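Long-range contacts in allantoin racemase (Pseudomonas fluorescens, PDB 5LG5), which interconverts the two enantiomers of allantoin and probably also racemises other 5-monosubstituted hydantoins: residues Met1-Val6 with Ala70-Gly75; Ala19-Ala24 with Gly201-Val206. One frame throughout, in Å; residues are numbered along the deposited sequence.

In the fold
From the N terminus the chain starts at once in strand 2-7, then turns back through helix 12-25, which carries Ala19-Ala24. After strand 31-35 and helix 47-63 it reaches strand 70-74, where contact 1 closes its loop by laying Ala70-Gly75 along Met1-Val6. Contact 2 closes far later, when helix 201-214 returns to helix 12-25 after the chain has built a second four-stranded parallel sheet. The segments alternate in sequence, so the two loops cross. In space their centres lie about 9 Å apart: Ile72 packs on Ala205 and Val206, and Val5 meets Ala22, tying the first sheet to both helices on one of its faces.

Contact 1 of 2, residues Met1-Val6 with Ala70-Gly75; sequences MRILVV and AVIQAG
Ile72 N donates to Leu4 O in the shortest of the four hydrogen bonds between the strands, 2.6 Å and nearly straight at hydrogen (171°). Leu4 also gives its N-H to Ala70 O (3.1 Å), whereas Ile72 O receives Val6 N (2.8 Å). Ala74 N to Val6 O completes the set, its donor tilted 26° from the carbonyl plane. Strands 2-7 and 70-74 thus form the parallel central pair of a four-stranded sheet of order 2-1-3-4, the first of two such sheets in the chain, consistent with the Asp/Glu/hydantoin racemase fold. Ile3 turns its N-H and C=O to strand 31-35 instead, binding Glu31 and Val33. Arg2 N donates to Asp69 OD2, and the Arg2 guanidinium reaches Pro67 O and forms a salt bridge with Glu31; Gln73 NE2 donates to His79 O. On the face of Ile3, Val5 and Ile72, Ile72 CG1 lies beside its own backbone N (chi1 -66°), which brings CG1 to 3.8 Å from Ile3 CG2. The Ile72 and Val5 side chains lie side by side, Ile72 CD1 4.0 Å from Val5 CG2. Across the other face, Leu4 CD2 meets Val71 CG2 at 3.9 Å, and Val6 packs against helix 47-63.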
loop_
_atom_site.group_PDB
_atom_site.type_symbol
_atom_site.label_atom_id
_atom_site.label_comp_id
_atom_site.label_asym_id
_atom_site.label_seq_id
_atom_site.Cartn_x
_atom_site.Cartn_y
_atom_site.Cartn_z
ATOM N N MET E 1 -40.253 -8.630 -1.378
ATOM C CA MET E 1 -39.409 -7.501 -1.733
ATOM C C MET E 1 -39.201 -7.510 -3.235
ATOM O O MET E 1 -39.307 -8.558 -3.883
ATOM C CB MET E 1 -38.062 -7.560 -0.984
ATOM C CG MET E 1 -37.040 -8.556 -1.546
ATOM S SD MET E 1 -35.454 -8.519 -0.678
ATOM C CE MET E 1 -35.876 -9.274 0.901
ATOM N N ARG E 2 -38.911 -6.343 -3.796
ATOM C CA ARG E 2 -38.601 -6.247 -5.217
ATOM C C ARG E 2 -37.193 -5.712 -5.443
ATOM O O ARG E 2 -36.824 -4.651 -4.927
ATOM C CB ARG E 2 -39.621 -5.375 -5.960
ATOM C CG ARG E 2 -39.242 -5.164 -7.427
ATOM C CD ARG E 2 -40.259 -4.307 -8.172
ATOM N NE ARG E 2 -41.504 -5.036 -8.399
ATOM C CZ ARG E 2 -42.681 -4.675 -7.902
ATOM N NH1 ARG E 2 -42.780 -3.583 -7.151
ATOM N NH2 ARG E 2 -43.754 -5.412 -8.154
ATOM N N ILE E 3 -36.414 -6.458 -6.221
ATOM C CA ILE E 3 -35.054 -6.061 -6.546
ATOM C C ILE E 3 -34.933 -5.854 -8.040
ATOM O O ILE E 3 -35.258 -6.758 -8.818
ATOM C CB ILE E 3 -34.024 -7.135 -6.097
ATOM C CG1 ILE E 3 -34.205 -7.464 -4.607
ATOM C CG2 ILE E 3 -32.606 -6.689 -6.364
ATOM C CD1 ILE E 3 -33.240 -8.527 -4.107
ATOM N N LEU E 4 -34.518 -4.653 -8.443
ATOM C CA LEU E 4 -34.191 -4.381 -9.839
ATOM C C LEU E 4 -32.808 -4.930 -10.110
ATOM O O LEU E 4 -31.890 -4.737 -9.316
ATOM C CB LEU E 4 -34.222 -2.885 -10.183
ATOM C CG LEU E 4 -35.525 -2.082 -10.317
ATOM C CD1 LEU E 4 -36.712 -2.740 -9.650
ATOM C CD2 LEU E 4 -35.352 -0.646 -9.849
ATOM N N VAL E 5 -32.693 -5.669 -11.207
ATOM C CA VAL E 5 -31.431 -6.182 -11.674
ATOM C C VAL E 5 -31.192 -5.552 -13.033
ATOM O O VAL E 5 -31.866 -5.889 -14.000
ATOM C CB VAL E 5 -31.477 -7.704 -11.741
ATOM C CG1 VAL E 5 -30.124 -8.268 -12.151
ATOM C CG2 VAL E 5 -31.889 -8.244 -10.377
ATOM N N VAL E 6 -30.261 -4.604 -13.097
ATOM C CA VAL E 6 -30.121 -3.769 -14.280
ATOM C C VAL E 6 -28.904 -4.150 -15.100
ATOM O O VAL E 6 -27.771 -4.136 -14.619
ATOM C CB VAL E 6 -30.050 -2.280 -13.901
ATOM C CG1 VAL E 6 -30.173 -1.418 -15.138
ATOM C CG2 VAL E 6 -31.162 -1.943 -12.926
ATOM N N ALA E 70 -34.295 -2.708 -3.442
ATOM C CA ALA E 70 -32.868 -2.791 -3.662
ATOM C C ALA E 70 -32.630 -2.770 -5.152
ATOM O O ALA E 70 -33.554 -3.007 -5.942
ATOM C CB ALA E 70 -32.297 -4.073 -3.041
ATOM N N VAL E 71 -31.397 -2.465 -5.538
ATOM C CA VAL E 71 -31.024 -2.445 -6.940
ATOM C C VAL E 71 -29.704 -3.159 -7.121
ATOM O O VAL E 71 -28.754 -2.949 -6.350
ATOM C CB VAL E 71 -30.909 -0.999 -7.497
ATOM C CG1 VAL E 71 -30.354 -1.025 -8.926
ATOM C CG2 VAL E 71 -32.267 -0.285 -7.456
ATOM N N ILE E 72 -29.649 -4.030 -8.122
ATOM C CA ILE E 72 -28.408 -4.702 -8.487
ATOM C C ILE E 72 -27.945 -4.195 -9.826
ATOM O O ILE E 72 -28.716 -4.219 -10.795
ATOM C CB ILE E 72 -28.559 -6.225 -8.590
ATOM C CG1 ILE E 72 -28.865 -6.853 -7.230
ATOM C CG2 ILE E 72 -27.280 -6.831 -9.160
ATOM C CD1 ILE E 72 -29.231 -8.346 -7.334
ATOM N N GLN E 73 -26.703 -3.722 -9.888
ATOM C CA GLN E 73 -26.122 -3.347 -11.162
ATOM C C GLN E 73 -25.348 -4.535 -11.721
ATOM O O GLN E 73 -24.329 -4.954 -11.162
ATOM C CB GLN E 73 -25.241 -2.099 -11.042
ATOM C CG GLN E 73 -24.552 -1.754 -12.351
ATOM C CD GLN E 73 -24.057 -0.328 -12.407
ATOM O OE1 GLN E 73 -24.744 0.599 -11.977
ATOM N NE2 GLN E 73 -22.864 -0.143 -12.946
ATOM N N ALA E 74 -25.863 -5.081 -12.820
ATOM C CA ALA E 74 -25.386 -6.353 -13.343
ATOM C C ALA E 74 -24.425 -6.132 -14.486
ATOM O O ALA E 74 -24.727 -6.436 -15.645
ATOM C CB ALA E 74 -26.552 -7.219 -13.798
ATOM N N GLY E 75 -23.278 -5.563 -14.165
ATOM C CA GLY E 75 -22.204 -5.451 -15.129
ATOM C C GLY E 75 -20.919 -5.590 -14.354
ATOM O O GLY E 75 -20.837 -5.156 -13.198
#

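Contact 2 of 2, residues Ala19-Ala24 with Gly201-Val206; sequences AEQARA and GVTAAV
Ala22 and Val206 make the tight apolar meeting of this helix pair, with Ala22 CB only 3.5 Å from Val206 CG2. Helices 12-25 and 201-214 cover the same face of the first parallel sheet, one helical layer of an alpha/beta/alpha arrangement with helix 47-63 on the other face; their segments run in roughly the same direction at 45°, with axes 8.5 Å apart. The small Ala22 permits this approach, its CA and Thr203 CA standing 5.3 Å from each other. Val206 has CG1 anti to its backbone N (chi1 171°), which leaves CG2 anti to the carbonyl carbon, and CG2 comes down over CA and CB of Ala22, while CG1 faces Ala22 O. One turn earlier, Val202 lies more loosely: its CG1 is 4.1 Å from Ala22 N and 4.2 Å from Gln21 CB. No hydrogen bond links the segments, whose contact is held by methyl groups against backbone and beta-carbons. Ala22 also rests on Ile32 of strand 31-35, and Val206 reaches on to Val25 at the end of helix 12-25. The solvent flank of helix 12-25 is different: Glu20 and Arg23 are exposed and take no part. Gln21 stands at the margin, partly exposed, its side chain also touching Ala184. Its backbone belongs to the tight part. Thr203, which also packs on Leu215 of the second subunit, directs OG1 to Asp200 O, just before its own helix, a hydrogen bond consistent with this rotamer (chi1 54°); Thr203 CG2 turns to helix 12-25 in the contact's closest approach, 3.3 Å from Gln21 O.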
loop_
_atom_site.group_PDB
_atom_site.type_symbol
_atom_site.label_atom_id
_atom_site.label_comp_id
_atom_site.label_asym_id
_atom_site.label_seq_id
_atom_site.Cartn_x
_atom_site.Cartn_y
_atom_site.Cartn_z
ATOM N N ALA E 19 -31.516 -12.029 -15.510
ATOM C CA ALA E 19 -32.728 -12.089 -14.698
ATOM C C ALA E 19 -33.143 -13.522 -14.351
ATOM O O ALA E 19 -33.605 -13.775 -13.239
ATOM C CB ALA E 19 -33.864 -11.354 -15.388
ATOM N N GLU E 20 -32.984 -14.459 -15.285
ATOM C CA GLU E 20 -33.322 -15.851 -14.975
ATOM C C GLU E 20 -32.458 -16.349 -13.830
ATOM O O GLU E 20 -32.941 -16.990 -12.898
ATOM C CB GLU E 20 -33.070 -16.791 -16.152
ATOM C CG GLU E 20 -33.955 -16.682 -17.355
ATOM C CD GLU E 20 -33.509 -17.668 -18.436
ATOM O OE1 GLU E 20 -32.562 -18.455 -18.172
ATOM O OE2 GLU E 20 -34.098 -17.654 -19.539
ATOM N N GLN E 21 -31.162 -16.062 -13.924
ATOM C CA GLN E 21 -30.221 -16.500 -12.906
ATOM C C GLN E 21 -30.537 -15.893 -11.557
ATOM O O GLN E 21 -30.425 -16.556 -10.526
ATOM C CB GLN E 21 -28.793 -16.146 -13.314
ATOM C CG GLN E 21 -28.276 -17.014 -14.437
ATOM C CD GLN E 21 -28.303 -18.487 -14.066
ATOM O OE1 GLN E 21 -27.930 -18.874 -12.950
ATOM N NE2 GLN E 21 -28.731 -19.323 -15.011
ATOM N N ALA E 22 -30.937 -14.627 -11.568
ATOM C CA ALA E 22 -31.276 -13.951 -10.326
ATOM C C ALA E 22 -32.477 -14.639 -9.702
ATOM O O ALA E 22 -32.510 -14.908 -8.492
ATOM C CB ALA E 22 -31.567 -12.469 -10.589
ATOM N N ARG E 23 -33.465 -14.929 -10.543
ATOM C CA ARG E 23 -34.677 -15.604 -10.094
ATOM C C ARG E 23 -34.415 -17.002 -9.548
ATOM O O ARG E 23 -35.089 -17.452 -8.625
ATOM C CB ARG E 23 -35.701 -15.664 -11.220
ATOM C CG ARG E 23 -36.575 -14.439 -11.294
ATOM C CD ARG E 23 -37.696 -14.641 -12.288
ATOM N NE ARG E 23 -37.232 -14.348 -13.636
ATOM C CZ ARG E 23 -37.300 -13.144 -14.189
ATOM N NH1 ARG E 23 -37.815 -12.128 -13.502
ATOM N NH2 ARG E 23 -36.848 -12.958 -15.425
ATOM N N ALA E 24 -33.414 -17.672 -10.102
ATOM C CA ALA E 24 -33.090 -19.026 -9.678
ATOM C C ALA E 24 -32.653 -19.102 -8.218
ATOM O O ALA E 24 -32.809 -20.144 -7.583
ATOM C CB ALA E 24 -32.034 -19.650 -10.595
ATOM N N GLY E 201 -21.436 -13.345 -9.877
ATOM C CA GLY E 201 -21.756 -12.060 -9.277
ATOM C C GLY E 201 -23.241 -11.765 -9.294
ATOM O O GLY E 201 -23.769 -11.099 -8.409
ATOM N N VAL E 202 -23.931 -12.247 -10.315
ATOM C CA VAL E 202 -25.363 -12.015 -10.370
ATOM C C VAL E 202 -26.100 -12.659 -9.191
ATOM O O VAL E 202 -26.865 -11.992 -8.496
ATOM C CB VAL E 202 -25.955 -12.515 -11.685
ATOM C CG1 VAL E 202 -27.485 -12.481 -11.619
ATOM C CG2 VAL E 202 -25.432 -11.662 -12.830
ATOM N N THR E 203 -25.877 -13.951 -8.971
ATOM C CA THR E 203 -26.573 -14.646 -7.905
ATOM C C THR E 203 -26.018 -14.257 -6.556
ATOM O O THR E 203 -26.749 -14.196 -5.575
ATOM C CB THR E 203 -26.546 -16.169 -8.080
ATOM O OG1 THR E 203 -25.185 -16.607 -8.232
ATOM C CG2 THR E 203 -27.369 -16.569 -9.307
ATOM N N ALA E 204 -24.711 -14.020 -6.505
ATOM C CA ALA E 204 -24.119 -13.478 -5.291
ATOM C C ALA E 204 -24.832 -12.189 -4.900
ATOM O O ALA E 204 -25.283 -12.040 -3.765
ATOM C CB ALA E 204 -22.629 -13.219 -5.490
ATOM N N ALA E 205 -24.967 -11.281 -5.865
ATOM C CA ALA E 205 -25.562 -9.969 -5.612
ATOM C C ALA E 205 -26.987 -10.069 -5.113
ATOM O O ALA E 205 -27.403 -9.296 -4.236
ATOM C CB ALA E 205 -25.499 -9.097 -6.864
ATOM N N VAL E 206 -27.741 -11.017 -5.677
ATOM C CA VAL E 206 -29.124 -11.212 -5.242
ATOM C C VAL E 206 -29.184 -11.492 -3.761
ATOM O O VAL E 206 -29.972 -10.881 -3.039
ATOM C CB VAL E 206 -29.820 -12.361 -5.997
ATOM C CG1 VAL E 206 -31.175 -12.683 -5.361
ATOM C CG2 VAL E 206 -29.979 -11.992 -7.457
#